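Local coordinates for protein KDGF (Halomonas sp., PDB 5FQ0) that probably acts, as KdgF relatives do, on unsaturated uronate monosaccharides from pectin or alginate, using a metal-binding cupin domain, at residues B[48-52]-B[53-57]; B[74-77]-B[78-81]. All blocks are in the same frame, centred on the assembly; numbering follows the deposited sequence.

Contact 1. Residues B[48-52]-B[53-57]; sequences HQHER and HDQIG. With NI (nickel (II) ion), chain H.
His53 and Arg52 meet where the loop 48-52 turns into strand 54-61: Arg52 O lies over one face of the His53 imidazole. A water in the plane of that ring bridges the two residues, 2.8 Å from Arg52 N, whose N-H it accepts, and 2.7 Å from His53 ND1. His53 O packs against His50 CB (3.5 Å). Asp54 is directed away from the loop at its CB; its carboxylate bonds to His85 N and to a polar side chain of the neighbouring subunit. Gln55 CG is anti to the backbone N (chi1 -173°), and the extended chain carries OE1 to the nickel ion at 2.2 Å. His48 NE2 (2.2 Å) and His50 NE2 (2.1 Å) bind the same ion, as does His89, and His48 ND1 bonds to Thr46 O, fixing how its ring is turned. Gln55 OE1 arrives at the edge of the His50 ring, 3.1 Å from His50 NE2, the two planes 41° apart. His48 and His50 are the HxH pair of the first cupin motif, with Gln55 where many cupins have glutamate. Gln55 NE2 hydrogen-bonds to a citrate, probably from the crystallisation liquor. With two imidazole nitrogens and an amide oxygen, this run gives the nickel no carboxylate.

Contact 2. Residues B[74-77]-B[78-81]; sequences RLSP and GDAF
Ser76 and Asp79 close a type II beta turn that joins strand 71-75 to strand 80-83 and so links the two sheets of the cupin sandwich. Asp79 OD2 takes two bonds from Ser76. The stronger comes from Ser76 N at 2.9 Å and is nearly straight (170°), reaching OD2 on the anti side but tilted out of the carboxylate plane, while the hydroxyl Ser76 OG donates a longer bond of 3.3 Å to OD2 from further above the same face. In return Asp79 N donates to Ser76 O at 2.9 Å, the bond that defines the turn. Asp79 CG sits beside its own backbone N (chi1 -58°), which folds the carboxylate back over the turn, and its other oxygen, OD1, accepts a bond from the backbone of the neighbouring subunit. Replacing Asp79 with an alanine would probably leave Ser76 N and Ser76 OG without their shared acceptor, and the backbone of the neighbouring subunit without its mate.

Pro77 and Gly78 occupy the two central positions. Pro77 fits the first with its phi of -50°; Gly78 takes a positive phi, where a CB would collide with Pro77 O, so a glycine is needed at this position. This glycine begins the second cupin motif, which later supplies the metal ligand His89. Beneath the turn the packing becomes apolar. Leu75 CB lies 3.9 Å from Asp79 CB as the two side chains cross, and the leucine also rests on Val59 and Val66. Strand 80-83 continues the sheet into the neighbouring subunit, whose apolar side chains pack on Leu75, Asp79 and Ala80. Further in, Leu75 CD1 comes to the edge of the Phe81 ring, near its plane and 4.3 Å from Phe81 CD1.

How the contacts relate
The centres of the two contacts are about 17 Å apart, yet segments 53-57 and 78-81 lie on neighbouring strands of one sheet, where Gly57 N probably bonds to Phe81 O at 2.9 Å, whereas 74-75 belongs to the other. Contact 1 is partly buried and polar, three of its side chains gathered on a metal. Contact 2 is mostly buried and contains no metal ligand; hydrogen bonds set its turn and apolar side chains pack beside it. Phe81 joins the two, with Phe81 CZ 3.7 Å from the amide Gln55 NE2, so the hydrophobic end of contact 2 forms part of the surroundings of the nickel ligand. Both also border the neighbouring subunit, through Asp54 and Asp79.

Contact 1. Residues B[48-52]-B[53-57]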
ATOM      1  N   HIS B  48     -18.646   2.766   6.547  1.00 31.02           N
ATOM      2  CA  HIS B  48     -18.494   1.970   7.753  1.00 27.41           C
ATOM      3  C   HIS B  48     -17.271   2.551   8.494  1.00 26.66           C
ATOM      4  O   HIS B  48     -16.543   3.411   7.968  1.00 28.49           O
ATOM      5  CB  HIS B  48     -18.265   0.501   7.374  1.00 28.29           C
ATOM      6  CG  HIS B  48     -16.990   0.299   6.608  1.00 30.80           C
ATOM      7  ND1 HIS B  48     -16.859   0.661   5.285  1.00 29.43           N
ATOM      8  CD2 HIS B  48     -15.760  -0.104   7.009  1.00 28.53           C
ATOM      9  CE1 HIS B  48     -15.626   0.416   4.882  1.00 29.70           C
ATOM     10  NE2 HIS B  48     -14.936  -0.037   5.910  1.00 29.98           N
ATOM     11  N   GLN B  49     -17.071   2.080   9.716  1.00 28.22           N
ATOM     12  CA  GLN B  49     -15.984   2.493  10.611  1.00 29.24           C
ATOM     13  C   GLN B  49     -15.357   1.220  11.079  1.00 26.52           C
ATOM     14  O   GLN B  49     -16.052   0.201  11.183  1.00 28.29           O
ATOM     15  CB  GLN B  49     -16.557   3.072  11.903  1.00 33.37           C
ATOM     16  CG  GLN B  49     -17.045   4.485  11.857  1.00 40.42           C
ATOM     17  CD  GLN B  49     -17.203   5.068  13.248  1.00 39.57           C
ATOM     18  OE1 GLN B  49     -17.173   4.337  14.237  1.00 37.24           O
ATOM     19  NE2 GLN B  49     -17.336   6.397  13.329  1.00 40.07           N
ATOM     20  N   HIS B  50     -14.074   1.265  11.416  1.00 24.97           N
ATOM     21  CA  HIS B  50     -13.492   0.170  12.161  1.00 26.20           C
ATOM     22  C   HIS B  50     -13.227   0.585  13.601  1.00 25.80           C
ATOM     23  O   HIS B  50     -12.575   1.590  13.841  1.00 26.34           O
ATOM     24  CB  HIS B  50     -12.230  -0.343  11.470  1.00 24.33           C
ATOM     25  CG  HIS B  50     -12.452  -0.628  10.022  1.00 23.57           C
ATOM     26  ND1 HIS B  50     -13.209  -1.695   9.589  1.00 23.77           N
ATOM     27  CD2 HIS B  50     -12.079   0.054   8.913  1.00 22.16           C
ATOM     28  CE1 HIS B  50     -13.265  -1.676   8.267  1.00 22.60           C
ATOM     29  NE2 HIS B  50     -12.576  -0.630   7.836  1.00 21.11           N
ATOM     30  N   GLU B  51     -13.758  -0.191  14.540  1.00 27.52           N
ATOM     31  CA  GLU B  51     -13.501   0.017  15.975  1.00 29.75           C
ATOM     32  C   GLU B  51     -12.003  -0.115  16.283  1.00 29.93           C
ATOM     33  O   GLU B  51     -11.453   0.651  17.076  1.00 31.59           O
ATOM     34  CB  GLU B  51     -14.319  -1.006  16.780  1.00 34.91           C
ATOM     35  CG  GLU B  51     -13.917  -1.201  18.238  1.00 45.37           C
ATOM     36  CD  GLU B  51     -14.566  -0.171  19.141  1.00 55.09           C
ATOM     37  OE1 GLU B  51     -15.811  -0.218  19.254  1.00 63.03           O
ATOM     38  OE2 GLU B  51     -13.850   0.687  19.724  1.00 57.61           O
ATOM     39  N   ARG B  52     -11.338  -1.082  15.647  1.00 28.20           N
ATOM     40  CA  ARG B  52      -9.982  -1.472  16.061  1.00 27.52           C
ATOM     41  C   ARG B  52      -8.869  -1.303  15.030  1.00 28.33           C
ATOM     42  O   ARG B  52      -7.702  -1.583  15.352  1.00 29.84           O
ATOM     43  CB  ARG B  52      -9.951  -2.954  16.514  1.00 27.26           C
ATOM     44  CG  ARG B  52     -10.767  -3.300  17.755  1.00 31.76           C
ATOM     45  CD  ARG B  52     -10.412  -2.424  18.963  1.00 29.70           C
ATOM     46  NE  ARG B  52      -9.011  -2.565  19.350  1.00 28.36           N
ATOM     47  CZ  ARG B  52      -8.474  -2.138  20.502  1.00 27.22           C
ATOM     48  NH1 ARG B  52      -9.212  -1.536  21.428  1.00 25.01           N
ATOM     49  NH2 ARG B  52      -7.168  -2.302  20.721  1.00 26.46           N
ATOM     50  N   HIS B  53      -9.198  -0.949  13.786  1.00 25.61           N
ATOM     51  CA  HIS B  53      -8.160  -0.928  12.728  1.00 23.57           C
ATOM     52  C   HIS B  53      -8.002   0.447  12.075  1.00 22.03           C
ATOM     53  O   HIS B  53      -9.013   1.089  11.708  1.00 22.50           O
ATOM     54  CB  HIS B  53      -8.511  -1.964  11.641  1.00 21.80           C
ATOM     55  CG  HIS B  53      -8.598  -3.372  12.140  1.00 23.66           C
ATOM     56  ND1 HIS B  53      -9.737  -3.899  12.717  1.00 23.64           N
ATOM     57  CD2 HIS B  53      -7.692  -4.378  12.106  1.00 23.41           C
ATOM     58  CE1 HIS B  53      -9.527  -5.163  13.025  1.00 24.33           C
ATOM     59  NE2 HIS B  53      -8.293  -5.481  12.661  1.00 25.48           N
ATOM     60  N   ASP B  54      -6.759   0.905  11.909  1.00 20.77           N
ATOM     61  CA  ASP B  54      -6.499   2.060  11.037  1.00 21.41           C
ATOM     62  C   ASP B  54      -6.481   1.506   9.608  1.00 24.09           C
ATOM     63  O   ASP B  54      -6.147   0.338   9.397  1.00 26.18           O
ATOM     64  CB  ASP B  54      -5.134   2.725  11.321  1.00 20.96           C
ATOM     65  CG  ASP B  54      -5.042   3.354  12.717  1.00 21.91           C
ATOM     66  OD1 ASP B  54      -6.083   3.829  13.239  1.00 20.27           O
ATOM     67  OD2 ASP B  54      -3.918   3.454  13.253  1.00 21.10           O
ATOM     68  N   GLN B  55      -6.870   2.333   8.644  1.00 23.37           N
ATOM     69  CA  GLN B  55      -6.939   1.940   7.251  1.00 21.32           C
ATOM     70  C   GLN B  55      -6.348   3.032   6.372  1.00 21.88           C
ATOM     71  O   GLN B  55      -6.601   4.234   6.587  1.00 23.05           O
ATOM     72  CB  GLN B  55      -8.363   1.655   6.802  1.00 21.23           C
ATOM     73  CG  GLN B  55      -8.372   1.086   5.373  1.00 20.76           C
ATOM     74  CD  GLN B  55      -9.753   0.756   4.914  1.00 22.24           C
ATOM     75  OE1 GLN B  55     -10.607   0.478   5.739  1.00 21.90           O
ATOM     76  NE2 GLN B  55      -9.998   0.781   3.582  1.00 21.29           N
ATOM     77  N   ILE B  56      -5.533   2.620   5.399  1.00 21.18           N
ATOM     78  CA  ILE B  56      -5.179   3.488   4.283  1.00 20.72           C
ATOM     79  C   ILE B  56      -5.666   2.819   3.003  1.00 22.07           C
ATOM     80  O   ILE B  56      -5.479   1.600   2.821  1.00 22.19           O
ATOM     81  CB  ILE B  56      -3.644   3.797   4.237  1.00 23.27           C
ATOM     82  CG1 ILE B  56      -3.248   4.720   5.417  1.00 21.80           C
ATOM     83  CG2 ILE B  56      -3.243   4.485   2.911  1.00 19.27           C
ATOM     84  CD1 ILE B  56      -1.763   4.852   5.626  1.00 23.54           C
ATOM     85  N   GLY B  57      -6.284   3.591   2.110  1.00 20.44           N
ATOM     86  CA  GLY B  57      -6.601   3.101   0.756  1.00 19.57           C
ATOM     87  C   GLY B  57      -5.740   3.817  -0.270  1.00 20.79           C
ATOM     88  O   GLY B  57      -5.806   5.047  -0.438  1.00 21.49           O
TER
HETATM   89 NI    NI H1113     -12.749   0.065   5.880  1.00 25.72          NI
HETATM   90  O   HOH W   1     -12.033  -2.935  13.733  1.00 24.34           O

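Contact 2. Residues B[74-77]-B[78-81]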
ATOM      1  N   ARG B  74     -12.686  12.685  -5.463  1.00 27.29           N
ATOM      2  CA  ARG B  74     -12.442  11.761  -6.589  1.00 28.98           C
ATOM      3  C   ARG B  74     -10.955  11.442  -6.549  1.00 27.69           C
ATOM      4  O   ARG B  74     -10.136  12.343  -6.645  1.00 29.31           O
ATOM      5  CB  ARG B  74     -12.816  12.396  -7.938  1.00 30.55           C
ATOM      6  CG  ARG B  74     -12.430  11.587  -9.195  1.00 36.09           C
ATOM      7  CD  ARG B  74     -12.541  12.392 -10.522  1.00 41.81           C
ATOM      8  NE  ARG B  74     -13.728  13.269 -10.530  1.00 47.95           N
ATOM      9  CZ  ARG B  74     -13.716  14.606 -10.470  1.00 45.61           C
ATOM     10  NH1 ARG B  74     -12.579  15.289 -10.479  1.00 42.17           N
ATOM     11  NH2 ARG B  74     -14.863  15.268 -10.425  1.00 48.06           N
ATOM     12  N   LEU B  75     -10.612  10.170  -6.400  1.00 23.89           N
ATOM     13  CA  LEU B  75      -9.201   9.743  -6.257  1.00 22.73           C
ATOM     14  C   LEU B  75      -8.813   8.889  -7.450  1.00 23.18           C
ATOM     15  O   LEU B  75      -9.548   7.970  -7.832  1.00 24.22           O
ATOM     16  CB  LEU B  75      -8.997   8.939  -4.960  1.00 21.51           C
ATOM     17  CG  LEU B  75      -9.318   9.627  -3.621  1.00 21.42           C
ATOM     18  CD1 LEU B  75      -8.859   8.733  -2.487  1.00 21.42           C
ATOM     19  CD2 LEU B  75      -8.681  11.013  -3.457  1.00 21.87           C
ATOM     20  N   SER B  76      -7.674   9.206  -8.056  1.00 23.64           N
ATOM     21  CA  SER B  76      -7.186   8.427  -9.202  1.00 24.89           C
ATOM     22  C   SER B  76      -5.836   7.756  -8.809  1.00 22.95           C
ATOM     23  O   SER B  76      -5.409   7.924  -7.656  1.00 20.52           O
ATOM     24  CB  SER B  76      -7.082   9.362 -10.399  1.00 27.74           C
ATOM     25  OG  SER B  76      -6.191  10.398 -10.065  1.00 33.20           O
ATOM     26  N   PRO B  77      -5.201   6.960  -9.727  1.00 23.41           N
ATOM     27  CA  PRO B  77      -3.967   6.214  -9.413  1.00 22.91           C
ATOM     28  C   PRO B  77      -2.922   7.075  -8.773  1.00 22.95           C
ATOM     29  O   PRO B  77      -2.583   8.114  -9.313  1.00 22.03           O
ATOM     30  CB  PRO B  77      -3.479   5.765 -10.801  1.00 24.19           C
ATOM     31  CG  PRO B  77      -4.770   5.496 -11.518  1.00 23.22           C
ATOM     32  CD  PRO B  77      -5.600   6.716 -11.136  1.00 22.33           C
ATOM     33  N   GLY B  78      -2.408   6.663  -7.616  1.00 22.49           N
ATOM     34  CA  GLY B  78      -1.408   7.491  -6.955  1.00 21.26           C
ATOM     35  C   GLY B  78      -1.978   8.282  -5.788  1.00 21.85           C
ATOM     36  O   GLY B  78      -1.226   8.659  -4.888  1.00 21.68           O
ATOM     37  N   ASP B  79      -3.295   8.514  -5.777  1.00 21.35           N
ATOM     38  CA  ASP B  79      -3.928   9.206  -4.653  1.00 20.22           C
ATOM     39  C   ASP B  79      -4.295   8.253  -3.547  1.00 20.13           C
ATOM     40  O   ASP B  79      -4.394   7.031  -3.780  1.00 22.00           O
ATOM     41  CB  ASP B  79      -5.204   9.972  -5.076  1.00 20.54           C
ATOM     42  CG  ASP B  79      -4.957  11.021  -6.173  1.00 21.60           C
ATOM     43  OD1 ASP B  79      -3.854  11.597  -6.308  1.00 20.79           O
ATOM     44  OD2 ASP B  79      -5.924  11.271  -6.913  1.00 23.00           O
ATOM     45  N   ALA B  80      -4.537   8.782  -2.343  1.00 19.04           N
ATOM     46  CA  ALA B  80      -4.896   7.911  -1.212  1.00 20.65           C
ATOM     47  C   ALA B  80      -5.838   8.563  -0.188  1.00 21.16           C
ATOM     48  O   ALA B  80      -5.986   9.784  -0.159  1.00 23.07           O
ATOM     49  CB  ALA B  80      -3.630   7.400  -0.521  1.00 21.26           C
ATOM     50  N   PHE B  81      -6.476   7.760   0.650  1.00 22.39           N
ATOM     51  CA  PHE B  81      -7.086   8.292   1.894  1.00 23.48           C
ATOM     52  C   PHE B  81      -6.534   7.557   3.111  1.00 23.33           C
ATOM     53  O   PHE B  81      -6.121   6.388   2.988  1.00 22.99           O
ATOM     54  CB  PHE B  81      -8.622   8.189   1.882  1.00 23.33           C
ATOM     55  CG  PHE B  81      -9.153   6.786   1.985  1.00 24.01           C
ATOM     56  CD1 PHE B  81      -9.278   5.979   0.846  1.00 22.46           C
ATOM     57  CD2 PHE B  81      -9.559   6.274   3.212  1.00 23.99           C
ATOM     58  CE1 PHE B  81      -9.774   4.700   0.936  1.00 23.70           C
ATOM     59  CE2 PHE B  81     -10.077   4.983   3.315  1.00 25.87           C
ATOM     60  CZ  PHE B  81     -10.182   4.188   2.181  1.00 25.28           C
TER